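Local coordinates for protein diguanylate cyclase DosC (Escherichia coli, PDB 4ZVA) that makes the second messenger cyclic di-GMP and probably adjusts this output to oxygen through its haem-binding globin domain, at residues Asp5-Leu10 with Asp140-Val145; Gly9-Ala14 with Ala74-Val79. One frame throughout, in Å; residues are numbered along the deposited sequence.

Contact 1: Asp5-Leu10 with Asp140-Val145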
# COMPACT_ATOMS: atom_id res chain seq x y z
N ASP A 5 -2.24 8.08 17.04
CA ASP A 5 -2.37 9.47 16.62
C ASP A 5 -2.43 9.59 15.10
O ASP A 5 -3.10 10.47 14.56
CB ASP A 5 -1.20 10.30 17.16
CG ASP A 5 -1.14 10.28 18.67
OD1 ASP A 5 -2.19 10.06 19.31
OD2 ASP A 5 -0.03 10.48 19.22
N GLU A 6 -1.71 8.69 14.42
CA GLU A 6 -1.68 8.69 12.96
C GLU A 6 -3.00 8.18 12.39
O GLU A 6 -3.56 8.78 11.47
CB GLU A 6 -0.52 7.82 12.47
CG GLU A 6 -0.50 7.58 10.97
CD GLU A 6 0.09 8.74 10.19
OE1 GLU A 6 0.18 8.63 8.95
OE2 GLU A 6 0.47 9.75 10.82
N TRP A 7 -3.50 7.09 12.95
CA TRP A 7 -4.77 6.52 12.51
C TRP A 7 -5.91 7.49 12.81
O TRP A 7 -6.79 7.71 11.98
CB TRP A 7 -5.02 5.16 13.17
CG TRP A 7 -5.93 4.27 12.39
CD1 TRP A 7 -6.89 4.64 11.49
CD2 TRP A 7 -5.93 2.84 12.40
NE1 TRP A 7 -7.50 3.54 10.96
CE2 TRP A 7 -6.93 2.41 11.50
CE3 TRP A 7 -5.19 1.87 13.08
CZ2 TRP A 7 -7.21 1.07 11.28
CZ3 TRP A 7 -5.47 0.54 12.86
CH2 TRP A 7 -6.47 0.15 11.96
N THR A 8 -5.86 8.08 14.00
CA THR A 8 -6.84 9.09 14.41
C THR A 8 -6.82 10.29 13.47
O THR A 8 -7.87 10.77 13.04
CB THR A 8 -6.57 9.58 15.84
OG1 THR A 8 -6.78 8.51 16.77
CG2 THR A 8 -7.49 10.74 16.20
N GLY A 9 -5.62 10.77 13.16
CA GLY A 9 -5.45 11.88 12.24
C GLY A 9 -6.04 11.59 10.88
O GLY A 9 -6.70 12.44 10.29
N LEU A 10 -5.80 10.38 10.38
CA LEU A 10 -6.31 9.97 9.07
C LEU A 10 -7.84 10.05 9.01
O LEU A 10 -8.40 10.56 8.04
CB LEU A 10 -5.86 8.54 8.75
CG LEU A 10 -6.42 7.96 7.45
CD1 LEU A 10 -5.93 8.76 6.25
CD2 LEU A 10 -6.04 6.50 7.32
N ASP A 140 -3.33 0.46 4.57
CA ASP A 140 -1.88 0.51 4.80
C ASP A 140 -1.51 0.72 6.26
O ASP A 140 -0.59 0.08 6.77
CB ASP A 140 -1.25 1.61 3.95
CG ASP A 140 -0.97 1.16 2.52
OD1 ASP A 140 -1.03 -0.06 2.26
OD2 ASP A 140 -0.68 2.02 1.67
N ILE A 141 -2.22 1.62 6.94
CA ILE A 141 -1.94 1.87 8.36
C ILE A 141 -2.26 0.62 9.18
O ILE A 141 -1.56 0.31 10.14
CB ILE A 141 -2.73 3.11 8.90
CG1 ILE A 141 -2.23 3.50 10.29
CG2 ILE A 141 -4.22 2.86 8.95
CD1 ILE A 141 -0.88 4.15 10.28
N ALA A 142 -3.31 -0.10 8.79
CA ALA A 142 -3.68 -1.33 9.47
C ALA A 142 -2.64 -2.42 9.23
O ALA A 142 -2.32 -3.18 10.14
CB ALA A 142 -5.05 -1.80 9.00
N MET A 143 -2.11 -2.48 8.01
CA MET A 143 -1.10 -3.47 7.68
C MET A 143 0.17 -3.27 8.50
O MET A 143 0.77 -4.24 8.97
CB MET A 143 -0.74 -3.43 6.19
CG MET A 143 0.44 -4.34 5.84
SD MET A 143 0.72 -4.56 4.08
CE MET A 143 1.31 -2.94 3.63
N GLU A 144 0.56 -2.02 8.68
CA GLU A 144 1.78 -1.73 9.44
C GLU A 144 1.62 -2.16 10.89
O GLU A 144 2.54 -2.75 11.46
CB GLU A 144 2.13 -0.24 9.36
CG GLU A 144 3.41 0.11 10.12
CD GLU A 144 3.87 1.54 9.88
OE1 GLU A 144 3.59 2.09 8.79
OE2 GLU A 144 4.49 2.12 10.79
N VAL A 145 0.46 -1.90 11.48
CA VAL A 145 0.19 -2.33 12.85
C VAL A 145 0.32 -3.85 12.96
O VAL A 145 0.90 -4.37 13.91
CB VAL A 145 -1.22 -1.91 13.32
CG1 VAL A 145 -1.51 -2.46 14.70
CG2 VAL A 145 -1.35 -0.40 13.32
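Trp7 lays one face of its indole against Ile141, whose CG2 methyl sits over the five-membered ring in a CH-pi contact, 3.8 Å from the ring centroid and 10° off the normal. The six-membered ring extends along the helix: Trp7 CH2 reaches Ala142 CB at 3.8 Å, and Trp7 CZ3 meets Val145 CG2, a turn further on, more loosely at 4.3 Å. A small alanine lets the indole come close to the helix backbone, while a branched isoleucine serves two neighbours; the side chain of Ala142 is about 7 Å from the bound haem. CG1 of Ile141 lies anti to the backbone N (chi1 -170°), and the bend at chi2 (73°) carries CD1 to 3.5 Å from Glu6 CG. Glu6 thus packs with its methylene part, and its carboxylate forms salt bridges to Lys112 and Arg108 of the second subunit. An alanine at Trp7 would probably leave Ile141 CG2 without its aromatic floor and open a gap beside Ala142 and Val145. Helices 2-13 and 125-147, the first and last modelled in this haem-binding protoglobin-family domain, run nearly antiparallel, their local axes 10.8 Å apart. Trp7 also touches Leu82, and Val145 Gln86, both on helix 79-96.

Contact 2: Gly9-Ala14 with Ala74-Val79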
# COMPACT_ATOMS: atom_id res chain seq x y z
N GLY A 9 -5.62 10.77 13.16
CA GLY A 9 -5.45 11.88 12.24
C GLY A 9 -6.04 11.59 10.88
O GLY A 9 -6.70 12.44 10.29
N LEU A 10 -5.80 10.38 10.38
CA LEU A 10 -6.31 9.97 9.07
C LEU A 10 -7.84 10.05 9.01
O LEU A 10 -8.40 10.56 8.04
CB LEU A 10 -5.86 8.54 8.75
CG LEU A 10 -6.42 7.96 7.45
CD1 LEU A 10 -5.93 8.76 6.25
CD2 LEU A 10 -6.04 6.50 7.32
N VAL A 11 -8.50 9.57 10.06
CA VAL A 11 -9.96 9.62 10.13
C VAL A 11 -10.43 11.06 10.27
O VAL A 11 -11.39 11.48 9.62
CB VAL A 11 -10.49 8.78 11.31
CG1 VAL A 11 -12.00 8.93 11.45
CG2 VAL A 11 -10.10 7.32 11.15
N GLU A 12 -9.74 11.82 11.11
CA GLU A 12 -10.07 13.21 11.37
C GLU A 12 -9.91 14.10 10.14
O GLU A 12 -10.66 15.07 9.97
CB GLU A 12 -9.21 13.75 12.51
CG GLU A 12 -9.73 13.41 13.90
CD GLU A 12 -8.84 13.94 15.00
OE1 GLU A 12 -7.91 14.72 14.69
OE2 GLU A 12 -9.06 13.58 16.17
N GLN A 13 -8.94 13.79 9.29
CA GLN A 13 -8.65 14.61 8.12
C GLN A 13 -9.65 14.37 6.99
O GLN A 13 -9.91 15.26 6.18
CB GLN A 13 -7.23 14.36 7.62
CG GLN A 13 -6.12 14.95 8.51
CD GLN A 13 -6.05 16.47 8.48
OE1 GLN A 13 -6.82 17.13 7.77
NE2 GLN A 13 -5.12 17.03 9.25
N ALA A 14 -10.19 13.15 6.92
CA ALA A 14 -11.15 12.80 5.87
C ALA A 14 -12.54 13.32 6.21
O ALA A 14 -13.06 13.05 7.29
CB ALA A 14 -11.17 11.30 5.66
N ALA A 74 -13.74 2.93 10.04
CA ALA A 74 -13.10 3.37 11.28
C ALA A 74 -13.51 4.77 11.72
O ALA A 74 -13.38 5.74 10.98
CB ALA A 74 -11.59 3.32 11.12
N GLN A 75 -14.02 4.86 12.95
CA GLN A 75 -14.21 6.14 13.61
C GLN A 75 -13.03 6.39 14.54
O GLN A 75 -12.29 5.46 14.86
CB GLN A 75 -15.54 6.17 14.37
CG GLN A 75 -16.74 5.85 13.49
CD GLN A 75 -16.75 6.65 12.20
OE1 GLN A 75 -16.77 7.88 12.21
NE2 GLN A 75 -16.73 5.95 11.07
N VAL A 76 -12.87 7.63 14.98
CA VAL A 76 -11.77 7.99 15.87
C VAL A 76 -11.74 7.13 17.13
O VAL A 76 -10.67 6.67 17.55
CB VAL A 76 -11.84 9.48 16.28
CG1 VAL A 76 -10.79 9.81 17.32
CG2 VAL A 76 -11.69 10.37 15.05
N ASP A 77 -12.91 6.87 17.70
CA ASP A 77 -12.99 6.10 18.94
C ASP A 77 -12.82 4.61 18.70
O ASP A 77 -12.72 3.83 19.65
CB ASP A 77 -14.33 6.37 19.63
CG ASP A 77 -14.49 7.83 20.05
OD1 ASP A 77 -13.47 8.47 20.37
OD2 ASP A 77 -15.63 8.33 20.05
N ASP A 78 -12.76 4.21 17.43
CA ASP A 78 -12.57 2.80 17.08
C ASP A 78 -11.09 2.45 16.96
O ASP A 78 -10.73 1.27 17.02
CB ASP A 78 -13.28 2.48 15.76
CG ASP A 78 -14.79 2.57 15.87
OD1 ASP A 78 -15.32 2.38 16.98
OD2 ASP A 78 -15.43 2.83 14.83
N VAL A 79 -10.25 3.47 16.79
CA VAL A 79 -8.83 3.29 16.50
C VAL A 79 -8.14 2.37 17.49
O VAL A 79 -7.42 1.45 17.09
CB VAL A 79 -8.09 4.65 16.48
CG1 VAL A 79 -6.59 4.43 16.36
CG2 VAL A 79 -8.60 5.52 15.34
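Val11 turns its two methyls onto the backbone of Ala74 and the residues that follow it. CG1 of Val11 stands 3.5 Å from Ala74 O and CG2 of Val11 stands 3.6 Å from the same oxygen, so the fork of the valine straddles the carbonyl. Its first torsion puts CG1 anti to the backbone N (chi1 175°), and this branch also reaches Val76, lying 3.9 Å from Val76 CG2. The other branch, CG2, faces Ala74 CB at a looser 4.3 Å. A short, branched apolar side chain suits a buried place between a helix and a bending chain, where it can touch backbone and methyl groups together. One residue on, Glu12 adds the flank of its chain: its CG lies 3.8 Å from Val76 CG2, the two side chains crossing obliquely, and Val76 CG2 therefore touches both Val11 CG1 and Glu12 CG. No hydrogen bond joins the two segments; their contact is van der Waals throughout.

The bend that presents Ala74 and Val76 is held by polar bonds within 74-79. Gln75 N donates to Asp78 OD2 over 3.1 Å at an N-H...O angle of 155°, meeting the anti side of the carboxylate, 33° out of its plane, while Asp78 N bonds back to Gln75 O. An aspartate suits this place because its short acid group reaches the backbone and can still pair through OD1 with Arg81. Gln75 sets off away from helix 2-13, and its NE2 bonds to Ser73 O.

Ala14 O, where the chain leaves helical geometry, accepts a hydrogen bond from Arg19 NE, on helix 16-43. The contact thus sets the C-terminal end of helix 2-13 against the connection from helix 54-72 to helix 79-96, with Leu10 and Ala14 resting on helix 125-147.

Both contacts start from the N-terminal helix 2-13 and share Gly9 and Leu10. Following the chain, contact 2 closes first, when the loop after helix 54-72 comes back to 9-14 with 59 residues in between. Contact 1 closes only at helix 125-147, spanning 129 residues, so the shorter closure nests within the longer and the two do not cross. Their centres are 9 Å apart and they touch directly: Thr8 CG2 lies 3.6 Å from Val76 CG1, and Trp7 CB lies 3.6 Å from Val79 CG1. Together they tie the first helix to the middle and the end of the all-helical globin domain.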